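Long-range contacts in subtilisin-like protein (PDB 3ZXY), which probably acts as a serine endopeptidase, this chain being the subtilisin-like protease domain of the longer PatA protein: residues Phe47-Gly52 against Phe82-Arg87; Ala38-Arg43 against Ile78-Ser83. The protein carries 1 engineered substitution. One frame throughout, in Å; residues are numbered along the deposited sequence.

Contact 1 of 2, residues Phe47-Gly52 against Phe82-Arg87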
loop_
_atom_site.group_PDB
_atom_site.type_symbol
_atom_site.label_atom_id
_atom_site.label_comp_id
_atom_site.label_asym_id
_atom_site.label_seq_id
_atom_site.Cartn_x
_atom_site.Cartn_y
_atom_site.Cartn_z
ATOM N N PHE A 47 3.577 4.361 -18.671
ATOM C CA PHE A 47 3.364 5.143 -17.444
ATOM C C PHE A 47 2.918 4.285 -16.277
ATOM O O PHE A 47 3.313 4.537 -15.137
ATOM C CB PHE A 47 2.380 6.273 -17.699
ATOM C CG PHE A 47 2.969 7.374 -18.512
ATOM C CD1 PHE A 47 3.897 8.242 -17.943
ATOM C CD2 PHE A 47 2.645 7.517 -19.839
ATOM C CE1 PHE A 47 4.482 9.241 -18.691
ATOM C CE2 PHE A 47 3.226 8.513 -20.587
ATOM C CZ PHE A 47 4.141 9.373 -20.009
ATOM N N MET A 48 2.093 3.282 -16.544
ATOM C CA MET A 48 1.622 2.428 -15.462
ATOM C C MET A 48 2.625 1.318 -15.145
ATOM O O MET A 48 2.747 0.898 -13.979
ATOM C CB MET A 48 0.202 1.920 -15.740
ATOM C CG MET A 48 -0.865 2.995 -15.554
ATOM S SD MET A 48 -0.877 3.673 -13.882
ATOM C CE MET A 48 -0.118 5.264 -14.212
ATOM N N SER A 49 3.382 0.870 -16.148
ATOM C CA SER A 49 4.551 0.016 -15.890
ATOM C C SER A 49 5.543 0.729 -14.956
ATOM O O SER A 49 6.083 0.125 -14.022
ATOM C CB SER A 49 5.252 -0.358 -17.189
ATOM O OG SER A 49 4.490 -1.258 -17.970
ATOM N N ALA A 50 5.759 2.027 -15.170
ATOM C CA ALA A 50 6.629 2.801 -14.284
ATOM C C ALA A 50 6.057 2.852 -12.881
ATOM O O ALA A 50 6.746 2.588 -11.891
ATOM C CB ALA A 50 6.821 4.211 -14.820
ATOM N N HIS A 51 4.773 3.140 -12.790
ATOM C CA HIS A 51 4.101 3.288 -11.505
ATOM C C HIS A 51 4.131 1.986 -10.726
ATOM O O HIS A 51 4.537 1.946 -9.548
ATOM C CB HIS A 51 2.670 3.752 -11.787
ATOM C CG HIS A 51 1.965 4.364 -10.613
ATOM N ND1 HIS A 51 1.247 3.625 -9.749
ATOM C CD2 HIS A 51 1.813 5.693 -10.221
ATOM C CE1 HIS A 51 0.695 4.426 -8.825
ATOM N NE2 HIS A 51 1.037 5.697 -9.109
ATOM N N GLY A 52 3.746 0.891 -11.370
ATOM C CA GLY A 52 3.663 -0.400 -10.703
ATOM C C GLY A 52 5.020 -0.959 -10.317
ATOM O O GLY A 52 5.176 -1.513 -9.231
ATOM N N PHE A 82 -3.970 -1.424 -13.445
ATOM C CA PHE A 82 -3.764 -0.165 -14.170
ATOM C C PHE A 82 -3.100 -0.496 -15.499
ATOM O O PHE A 82 -2.349 -1.456 -15.597
ATOM C CB PHE A 82 -2.877 0.828 -13.403
ATOM C CG PHE A 82 -3.345 1.173 -12.011
ATOM C CD1 PHE A 82 -4.692 1.205 -11.662
ATOM C CD2 PHE A 82 -2.391 1.532 -11.048
ATOM C CE1 PHE A 82 -5.078 1.529 -10.355
ATOM C CE2 PHE A 82 -2.774 1.858 -9.758
ATOM C CZ PHE A 82 -4.117 1.842 -9.413
ATOM N N SER A 83 -3.369 0.296 -16.532
ATOM C CA SER A 83 -2.921 -0.046 -17.880
ATOM C C SER A 83 -2.077 1.054 -18.497
ATOM O O SER A 83 -2.336 2.238 -18.308
ATOM C CB SER A 83 -4.123 -0.339 -18.786
ATOM O OG SER A 83 -5.016 0.767 -18.855
ATOM N N ASP A 84 -1.080 0.653 -19.277
ATOM C CA ASP A 84 -0.279 1.616 -20.037
ATOM C C ASP A 84 -1.072 2.326 -21.137
ATOM O O ASP A 84 -0.716 3.428 -21.527
ATOM C CB ASP A 84 0.966 0.937 -20.618
ATOM C CG ASP A 84 2.019 0.634 -19.561
ATOM O OD1 ASP A 84 2.139 1.392 -18.588
ATOM O OD2 ASP A 84 2.754 -0.363 -19.721
ATOM N N ASP A 85 -2.131 1.689 -21.637
ATOM C CA ASP A 85 -3.078 2.328 -22.545
ATOM C C ASP A 85 -3.653 3.624 -21.963
ATOM O O ASP A 85 -3.774 3.764 -20.752
ATOM C CB ASP A 85 -4.241 1.381 -22.845
ATOM C CG ASP A 85 -5.183 1.927 -23.897
ATOM O OD1 ASP A 85 -4.788 1.971 -25.084
ATOM O OD2 ASP A 85 -6.325 2.326 -23.568
ATOM N N ARG A 86 -4.010 4.551 -22.841
ATOM C CA ARG A 86 -4.573 5.850 -22.418
ATOM C C ARG A 86 -5.834 5.746 -21.558
ATOM O O ARG A 86 -6.121 6.648 -20.762
ATOM C CB ARG A 86 -4.895 6.723 -23.640
ATOM C CG ARG A 86 -5.854 6.057 -24.611
ATOM C CD ARG A 86 -6.624 6.980 -25.510
ATOM N NE ARG A 86 -7.396 6.210 -26.485
ATOM C CZ ARG A 86 -8.716 6.013 -26.454
ATOM N NH1 ARG A 86 -9.484 6.529 -25.483
ATOM N NH2 ARG A 86 -9.275 5.279 -27.413
ATOM N N ARG A 87 -6.618 4.688 -21.729
ATOM C CA ARG A 87 -7.913 4.626 -21.078
ATOM C C ARG A 87 -7.757 4.473 -19.572
ATOM O O ARG A 87 -6.891 3.764 -19.098
ATOM C CB ARG A 87 -8.755 3.477 -21.626
ATOM C CG ARG A 87 -9.220 3.676 -23.053
ATOM C CD ARG A 87 -9.998 2.447 -23.499
ATOM N NE ARG A 87 -10.420 2.512 -24.889
ATOM C CZ ARG A 87 -9.656 2.189 -25.934
ATOM N NH1 ARG A 87 -8.393 1.787 -25.761
ATOM N NH2 ARG A 87 -10.159 2.281 -27.164
HETATM O O HOH W 1 1.793 4.387 -21.065
#
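The carboxylate of D84 meets the first turn of helix 47-60 with both of its oxygens. OD2 of D84 takes a 2.6 Å hydrogen bond from OG of S49 on its syn lone pair, while OD1 of D84 accepts from S49 N at 2.8 Å with an N-H...O angle of 159°. Like the hydroxyl, this amide comes in on the syn side, about 16° out of the carboxylate plane, which holds the flat group against one serine. M48 N adds a weak, strongly bent bond to the same OD1. The amides of the helix start would probably stabilise the negative charge. S49 OG is gripped a second time, by R43 N. An alanine at D84 would probably leave the amide and hydroxyl of S49 without their acceptors in the loop, setting this start of the helix less firmly against it. Beyond the carboxylate, a water links F47 N to the D84 carbonyl oxygen. Farther along, CG of M48 lies 3.2 Å from S83 O, and the bent M48 chain brings SD to 3.5 Å from F82 CB in apolar packing; SD also lies obliquely to the F82 ring, 4.8 Å from its centre, a Met-aromatic contact. The F82 ring reaches on to H51, whose ND1 bonds to D16. The arrangement thus borders the predicted subtilase charge-relay site of D16, H51 and position 211, an engineered alanine here.

Contact 2 of 2, residues Ala38-Arg43 against Ile78-Ser83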
loop_
_atom_site.group_PDB
_atom_site.type_symbol
_atom_site.label_atom_id
_atom_site.label_comp_id
_atom_site.label_asym_id
_atom_site.label_seq_id
_atom_site.Cartn_x
_atom_site.Cartn_y
_atom_site.Cartn_z
ATOM N N ALA A 38 -6.417 -6.803 -17.268
ATOM C CA ALA A 38 -5.408 -5.887 -17.831
ATOM C C ALA A 38 -4.129 -6.635 -18.253
ATOM O O ALA A 38 -3.803 -7.707 -17.695
ATOM C CB ALA A 38 -5.060 -4.786 -16.834
ATOM N N PRO A 39 -3.378 -6.072 -19.220
ATOM C CA PRO A 39 -2.082 -6.662 -19.564
ATOM C C PRO A 39 -1.148 -6.790 -18.355
ATOM O O PRO A 39 -1.169 -5.946 -17.449
ATOM C CB PRO A 39 -1.507 -5.684 -20.596
ATOM C CG PRO A 39 -2.713 -5.046 -21.201
ATOM C CD PRO A 39 -3.698 -4.911 -20.074
ATOM N N THR A 40 -0.342 -7.849 -18.340
ATOM C CA THR A 40 0.622 -8.057 -17.269
ATOM C C THR A 40 2.062 -7.714 -17.673
ATOM O O THR A 40 2.929 -7.561 -16.803
ATOM C CB THR A 40 0.575 -9.510 -16.772
ATOM O OG1 THR A 40 0.903 -10.379 -17.853
ATOM C CG2 THR A 40 -0.826 -9.851 -16.244
ATOM N N ALA A 41 2.315 -7.605 -18.979
ATOM C CA ALA A 41 3.664 -7.332 -19.491
ATOM C C ALA A 41 4.064 -5.880 -19.237
ATOM O O ALA A 41 3.329 -4.961 -19.584
ATOM C CB ALA A 41 3.755 -7.653 -20.980
ATOM N N ALA A 42 5.225 -5.682 -18.619
ATOM C CA ALA A 42 5.749 -4.344 -18.380
ATOM C C ALA A 42 6.427 -3.789 -19.627
ATOM O O ALA A 42 7.037 -4.525 -20.416
ATOM C CB ALA A 42 6.727 -4.351 -17.219
ATOM N N ARG A 43 6.303 -2.482 -19.803
ATOM C CA ARG A 43 6.937 -1.760 -20.890
ATOM C C ARG A 43 7.783 -0.631 -20.319
ATOM O O ARG A 43 7.334 0.103 -19.434
ATOM C CB ARG A 43 5.878 -1.149 -21.807
ATOM C CG ARG A 43 4.956 -2.153 -22.477
ATOM C CD ARG A 43 3.969 -1.445 -23.391
ATOM N NE ARG A 43 4.650 -0.624 -24.391
ATOM C CZ ARG A 43 5.185 -1.082 -25.523
ATOM N NH1 ARG A 43 5.123 -2.376 -25.849
ATOM N NH2 ARG A 43 5.790 -0.238 -26.352
ATOM N N ILE A 78 1.256 -10.072 -7.563
ATOM C CA ILE A 78 1.165 -8.940 -8.478
ATOM C C ILE A 78 -0.125 -9.074 -9.285
ATOM O O ILE A 78 -0.305 -10.054 -10.010
ATOM C CB ILE A 78 2.364 -8.864 -9.446
ATOM C CG1 ILE A 78 3.711 -8.868 -8.700
ATOM C CG2 ILE A 78 2.223 -7.661 -10.361
ATOM C CD1 ILE A 78 3.812 -7.940 -7.526
ATOM N N VAL A 79 -1.013 -8.086 -9.155
ATOM C CA VAL A 79 -2.341 -8.138 -9.776
ATOM C C VAL A 79 -2.502 -6.870 -10.606
ATOM O O VAL A 79 -3.026 -5.854 -10.125
ATOM C CB VAL A 79 -3.471 -8.269 -8.718
ATOM C CG1 VAL A 79 -4.836 -8.455 -9.393
ATOM C CG2 VAL A 79 -3.189 -9.437 -7.775
ATOM N N PRO A 80 -2.023 -6.901 -11.861
ATOM C CA PRO A 80 -2.070 -5.653 -12.620
ATOM C C PRO A 80 -3.504 -5.266 -12.995
ATOM O O PRO A 80 -4.266 -6.065 -13.566
ATOM C CB PRO A 80 -1.174 -5.933 -13.836
ATOM C CG PRO A 80 -0.353 -7.103 -13.448
ATOM C CD PRO A 80 -1.243 -7.930 -12.565
ATOM N N ILE A 81 -3.860 -4.040 -12.619
ATOM C CA ILE A 81 -5.172 -3.480 -12.884
ATOM C C ILE A 81 -5.050 -2.178 -13.662
ATOM O O ILE A 81 -5.931 -1.874 -14.455
ATOM C CB ILE A 81 -5.989 -3.241 -11.593
ATOM C CG1 ILE A 81 -5.234 -2.352 -10.596
ATOM C CG2 ILE A 81 -6.310 -4.569 -10.919
ATOM C CD1 ILE A 81 -6.100 -1.763 -9.497
ATOM N N PHE A 82 -3.970 -1.424 -13.445
ATOM C CA PHE A 82 -3.764 -0.165 -14.170
ATOM C C PHE A 82 -3.100 -0.496 -15.499
ATOM O O PHE A 82 -2.349 -1.456 -15.597
ATOM C CB PHE A 82 -2.877 0.828 -13.403
ATOM C CG PHE A 82 -3.345 1.173 -12.011
ATOM C CD1 PHE A 82 -4.692 1.205 -11.662
ATOM C CD2 PHE A 82 -2.391 1.532 -11.048
ATOM C CE1 PHE A 82 -5.078 1.529 -10.355
ATOM C CE2 PHE A 82 -2.774 1.858 -9.758
ATOM C CZ PHE A 82 -4.117 1.842 -9.413
ATOM N N SER A 83 -3.369 0.296 -16.532
ATOM C CA SER A 83 -2.921 -0.046 -17.880
ATOM C C SER A 83 -2.077 1.054 -18.497
ATOM O O SER A 83 -2.336 2.238 -18.308
ATOM C CB SER A 83 -4.123 -0.339 -18.786
ATOM O OG SER A 83 -5.016 0.767 -18.855
HETATM O O HOH W 2 -3.949 -8.375 -15.090
HETATM O O HOH W 3 -1.956 -3.392 -17.541
#
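T40 lays its methyl group against the ring of P80, CG2 of T40 lying 3.9 Å from CG of P80, with the two side chains crossing obliquely. The first torsion of T40 explains the choice of branch: CG2 stands anti to the carbonyl carbon and takes up the apolar contact, while OG1 sits between the backbone N and the carbonyl carbon (chi1 61°). The proline also uses its CB, which rests 3.6 Å from P39 O, so that its ring meets both a methyl group and a backbone carbonyl of the opposing loop. Two residues before T40 in that loop, A38 directs its methyl group toward 78-83, where CB of A38 meets P80 O at 3.6 Å and I81 O a little farther off. Here a methyl group lies against backbone oxygens, and water supplies the polar link. One water donates to A38 O and P80 O, at 2.7 Å and 2.8 Å respectively, and a second joins P39 O to F82 O. This is a worked example of two chain segments held by solvent-bridged carbonyls in place of direct hydrogen bonds. The side chains of I81 and F82 start out away from 38-43. Strand 75-80 runs between 30-33 and 11-16 in the parallel sheet, bonding through I78 to T32 and L34 and through V79 to I14; V79 and I81 touch helix 91-103, and the backbones of I81 and F82 hydrogen-bond to D16 at the end of strand 11-16.

Read from the N terminus, the four segments come in the order 38-43, 47-52, 78-83 and 82-87, so the two contacts interleave: neither nests inside the other. Contact 2 closes the longer loop, from the connection after edge strand 30-33, through helix 47-60, to the end of strand 75-80. Contact 1 starts at that helix and ends in the loop that leads on to helix 91-103. The later segments overlap at F82 and S83, and the earlier ones are neighbours, so the contact centres lie only about 7 Å apart. Together they tie the helix bearing H51 and the loop before it to the end of a sheet strand.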